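Local coordinates for periplasmic binding protein (Veillonella parvula, PDB 4OVK), which probably captures a solute, of a kind not established, in the periplasm and delivers it to an ABC transporter for uptake into the cell, at residues V17-K29 with L121-L133. Sequence-based numbering, arbitrary orientation.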
loop_
_atom_site.group_PDB
_atom_site.type_symbol
_atom_site.label_atom_id
_atom_site.label_comp_id
_atom_site.label_asym_id
_atom_site.label_seq_id
_atom_site.Cartn_x
_atom_site.Cartn_y
_atom_site.Cartn_z
ATOM N N VAL A 17 17.319 20.075 0.853
ATOM C CA VAL A 17 16.038 19.584 0.410
ATOM C C VAL A 17 14.991 20.033 1.414
ATOM O O VAL A 17 15.226 20.008 2.620
ATOM C CB VAL A 17 16.046 18.050 0.301
ATOM C CG1 VAL A 17 14.719 17.569 -0.224
ATOM C CG2 VAL A 17 17.148 17.595 -0.643
ATOM N N THR A 18 13.838 20.448 0.909
ATOM C CA THR A 18 12.731 20.841 1.764
ATOM C C THR A 18 11.815 19.634 1.940
ATOM O O THR A 18 11.339 19.087 0.950
ATOM C CB THR A 18 11.947 21.997 1.131
ATOM O OG1 THR A 18 12.840 23.085 0.851
ATOM C CG2 THR A 18 10.827 22.458 2.056
ATOM N N ASP A 19 11.589 19.207 3.185
ATOM C CA ASP A 19 10.748 18.024 3.446
ATOM C C ASP A 19 9.274 18.411 3.564
ATOM O O ASP A 19 8.902 19.555 3.286
ATOM C CB ASP A 19 11.263 17.192 4.640
ATOM C CG ASP A 19 11.003 17.830 5.992
ATOM O OD1 ASP A 19 10.205 18.785 6.074
ATOM O OD2 ASP A 19 11.608 17.337 6.995
ATOM N N LEU A 20 8.435 17.449 3.935
ATOM C CA LEU A 20 6.984 17.635 3.865
ATOM C C LEU A 20 6.434 18.517 4.992
ATOM O O LEU A 20 5.264 18.907 4.950
ATOM C CB LEU A 20 6.259 16.278 3.800
ATOM C CG LEU A 20 6.080 15.699 2.392
ATOM C CD1 LEU A 20 7.337 15.758 1.558
ATOM C CD2 LEU A 20 5.545 14.281 2.443
ATOM N N THR A 21 7.279 18.840 5.979
ATOM C CA THR A 21 6.925 19.784 7.035
ATOM C C THR A 21 7.409 21.200 6.698
ATOM O O THR A 21 7.196 22.136 7.466
ATOM C CB THR A 21 7.541 19.365 8.384
ATOM O OG1 THR A 21 8.975 19.423 8.309
ATOM C CG2 THR A 21 7.105 17.952 8.746
ATOM N N GLY A 22 8.060 21.351 5.546
ATOM C CA GLY A 22 8.631 22.635 5.151
ATOM C C GLY A 22 9.974 22.913 5.804
ATOM O O GLY A 22 10.451 24.048 5.776
ATOM N N THR A 23 10.588 21.878 6.382
ATOM C CA THR A 23 11.901 22.000 7.008
ATOM C C THR A 23 12.991 21.814 5.956
ATOM O O THR A 23 12.978 20.832 5.196
ATOM C CB THR A 23 12.088 20.943 8.116
ATOM O OG1 THR A 23 11.073 21.105 9.108
ATOM C CG2 THR A 23 13.459 21.061 8.769
ATOM N N ASP A 24 13.936 22.749 5.912
ATOM C CA ASP A 24 15.081 22.645 5.007
ATOM C C ASP A 24 16.142 21.761 5.655
ATOM O O ASP A 24 16.580 22.036 6.769
ATOM C CB ASP A 24 15.663 24.030 4.691
ATOM C CG ASP A 24 14.816 24.824 3.717
ATOM O OD1 ASP A 24 13.930 24.246 3.053
ATOM O OD2 ASP A 24 15.042 26.049 3.611
ATOM N N VAL A 25 16.528 20.691 4.960
ATOM C CA VAL A 25 17.456 19.699 5.486
ATOM C C VAL A 25 18.694 19.636 4.603
ATOM O O VAL A 25 18.588 19.345 3.408
ATOM C CB VAL A 25 16.826 18.284 5.505
ATOM C CG1 VAL A 25 17.803 17.281 6.102
ATOM C CG2 VAL A 25 15.506 18.276 6.263
ATOM N N SER A 26 19.860 19.911 5.189
ATOM C CA SER A 26 21.141 19.769 4.493
ATOM C C SER A 26 21.619 18.332 4.536
ATOM O O SER A 26 21.472 17.669 5.549
ATOM C CB SER A 26 22.206 20.648 5.145
ATOM O OG SER A 26 21.881 21.998 4.972
HETATM N N MSE A 27 22.203 17.870 3.433
HETATM C CA MSE A 27 22.703 16.502 3.314
HETATM C C MSE A 27 23.723 16.466 2.210
HETATM O O MSE A 27 23.872 17.433 1.457
HETATM C CB MSE A 27 21.538 15.529 3.057
HETATM C CG MSE A 27 20.865 15.774 1.702
HETATM SE SE MSE A 27 19.283 14.635 1.476
HETATM C CE MSE A 27 18.177 15.496 2.847
ATOM N N LYS A 28 24.438 15.354 2.085
ATOM C CA LYS A 28 25.398 15.190 0.999
ATOM C C LYS A 28 24.677 15.262 -0.344
ATOM O O LYS A 28 23.534 14.816 -0.476
ATOM C CB LYS A 28 26.153 13.869 1.123
ATOM C CG LYS A 28 27.073 13.819 2.329
ATOM C CD LYS A 28 27.697 12.450 2.536
ATOM C CE LYS A 28 28.773 12.548 3.610
ATOM N NZ LYS A 28 29.032 11.265 4.314
ATOM N N LYS A 29 25.345 15.831 -1.339
ATOM C CA LYS A 29 24.796 15.931 -2.687
ATOM C C LYS A 29 24.537 14.529 -3.240
ATOM O O LYS A 29 23.492 14.275 -3.850
ATOM C CB LYS A 29 25.758 16.719 -3.592
ATOM C CG LYS A 29 25.192 17.062 -4.964
ATOM C CD LYS A 29 25.763 18.372 -5.504
ATOM C CE LYS A 29 27.246 18.278 -5.829
ATOM N NZ LYS A 29 27.496 17.681 -7.173
ATOM N N LEU A 121 23.609 14.367 16.069
ATOM C CA LEU A 121 24.528 13.264 15.779
ATOM C C LEU A 121 25.128 13.325 14.370
ATOM O O LEU A 121 25.846 12.418 13.969
ATOM C CB LEU A 121 23.800 11.930 15.993
ATOM C CG LEU A 121 23.387 11.674 17.445
ATOM C CD1 LEU A 121 22.427 10.499 17.532
ATOM C CD2 LEU A 121 24.611 11.431 18.313
ATOM N N GLY A 122 24.826 14.385 13.629
ATOM C CA GLY A 122 25.357 14.576 12.285
ATOM C C GLY A 122 24.633 13.758 11.224
ATOM O O GLY A 122 25.191 13.490 10.161
ATOM N N ILE A 123 23.392 13.367 11.507
ATOM C CA ILE A 123 22.633 12.521 10.596
ATOM C C ILE A 123 21.399 13.262 10.089
ATOM O O ILE A 123 20.458 13.507 10.859
ATOM C CB ILE A 123 22.200 11.205 11.263
ATOM C CG1 ILE A 123 23.418 10.451 11.817
ATOM C CG2 ILE A 123 21.431 10.336 10.266
ATOM C CD1 ILE A 123 23.039 9.315 12.734
ATOM N N PRO A 124 21.393 13.617 8.796
ATOM C CA PRO A 124 20.213 14.293 8.244
ATOM C C PRO A 124 18.975 13.420 8.318
ATOM O O PRO A 124 19.064 12.195 8.185
ATOM C CB PRO A 124 20.606 14.550 6.788
ATOM C CG PRO A 124 22.107 14.610 6.816
ATOM C CD PRO A 124 22.497 13.559 7.814
ATOM N N ALA A 125 17.839 14.057 8.532
ATOM C CA ALA A 125 16.551 13.372 8.602
ATOM C C ALA A 125 15.490 14.200 7.886
ATOM O O ALA A 125 15.448 15.428 8.032
ATOM C CB ALA A 125 16.160 13.152 10.042
ATOM N N VAL A 126 14.638 13.519 7.125
ATOM C CA VAL A 126 13.543 14.169 6.417
ATOM C C VAL A 126 12.242 13.589 6.902
ATOM O O VAL A 126 12.112 12.364 7.060
ATOM C CB VAL A 126 13.649 14.074 4.876
ATOM C CG1 VAL A 126 14.864 14.860 4.372
ATOM C CG2 VAL A 126 13.716 12.650 4.391
ATOM N N SER A 127 11.284 14.479 7.137
ATOM C CA SER A 127 10.001 14.089 7.692
ATOM C C SER A 127 8.982 13.978 6.575
ATOM O O SER A 127 8.891 14.859 5.721
ATOM C CB SER A 127 9.541 15.096 8.743
ATOM O OG SER A 127 10.442 15.130 9.851
ATOM N N ILE A 128 8.227 12.884 6.575
ATOM C CA ILE A 128 7.112 12.731 5.663
ATOM C C ILE A 128 5.783 12.614 6.437
ATOM O O ILE A 128 5.773 12.633 7.671
ATOM C CB ILE A 128 7.312 11.516 4.742
ATOM C CG1 ILE A 128 7.431 10.227 5.550
ATOM C CG2 ILE A 128 8.538 11.701 3.857
ATOM C CD1 ILE A 128 7.168 9.025 4.690
ATOM N N LYS A 129 4.682 12.498 5.696
ATOM C CA LYS A 129 3.323 12.439 6.259
ATOM C C LYS A 129 2.565 11.180 5.852
ATOM O O LYS A 129 2.952 10.497 4.902
ATOM C CB LYS A 129 2.504 13.627 5.780
ATOM C CG LYS A 129 3.036 14.992 6.179
ATOM C CD LYS A 129 1.920 16.022 6.050
ATOM C CE LYS A 129 2.458 17.438 5.979
ATOM N NZ LYS A 129 3.294 17.774 7.164
ATOM N N TYR A 130 1.465 10.909 6.560
ATOM C CA TYR A 130 0.612 9.737 6.301
ATOM C C TYR A 130 -0.859 10.099 6.289
ATOM O O TYR A 130 -1.270 11.071 6.938
ATOM C CB TYR A 130 0.829 8.673 7.378
ATOM N N GLY A 131 -1.643 9.301 5.558
ATOM C CA GLY A 131 -3.102 9.388 5.584
ATOM C C GLY A 131 -3.756 9.443 4.214
ATOM O O GLY A 131 -4.872 8.943 4.031
ATOM N N THR A 132 -3.061 10.037 3.244
ATOM C CA THR A 132 -3.672 10.396 1.963
ATOM C C THR A 132 -2.876 9.896 0.765
ATOM O O THR A 132 -1.732 9.442 0.896
ATOM C CB THR A 132 -3.781 11.924 1.828
ATOM O OG1 THR A 132 -2.471 12.480 1.637
ATOM C CG2 THR A 132 -4.420 12.538 3.086
ATOM N N LEU A 133 -3.483 10.013 -0.413
ATOM C CA LEU A 133 -2.791 9.682 -1.655
ATOM C C LEU A 133 -1.864 10.828 -2.099
ATOM O O LEU A 133 -0.859 10.568 -2.771
ATOM C CB LEU A 133 -3.793 9.305 -2.757
ATOM C CG LEU A 133 -3.306 8.375 -3.885
ATOM C CD1 LEU A 133 -2.547 7.155 -3.359
ATOM C CD2 LEU A 133 -4.491 7.944 -4.747
HETATM O O HOH W 1 11.942 17.330 9.596
#
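Asp-19, at the start of a tight beta turn in the hairpin of strands 14-18 and 24-28, reaches with one carboxylate oxygen to the edge strand 125-128 and keeps the other for its own loop. Ser-127 N gives OD2 a nearly straight bond (2.9 Å, 165°) from above the carboxylate plane, and a water on OD2 links it to Ser-127 OG. OD1 closes an Asx turn with Thr-21 N and also takes Thr-21 OG1, 2.6 Å away on its syn side, and Thr-23 N. With CG between backbone N and carbonyl carbon (chi1 74°), the short side chain, with its two acceptor oxygens, can serve both segments. Replacing Asp-19 with an alanine would probably leave Ser-127 N without its acceptor and the loop donors without their common partner. Beside it, Leu-20 N binds Ser-127 O at 3.2 Å, so the serine's backbone is gripped at both polar atoms. Leu-20 CD2 lies against Ile-128 CB, while Lys-129, its chain bent at the end, brings NZ weakly to Leu-20 O. Farther along the hairpin the contact turns apolar. The branched Val-25 straddles Ala-125 O, CG2 at 3.4 Å, and its CG2 also touches Val-126 CG1, the two side chains crossing at about a right angle. The puckered ring of Pro-124 rests its CG against Met-27 CB, 3.9 Å away; the flexible selenomethionine chain bends at chi3 (68°) to set CE on Val-126 CG1, 3.7 Å away. The N-terminal hairpin thus packs on strand 125-128, outermost in a four-stranded parallel sheet, probably the N-terminal lobe's core as in two-lobed binding proteins; strand 104-108 pairs along its inner edge, and Leu-20 and Val-126 also touch helix 133-147.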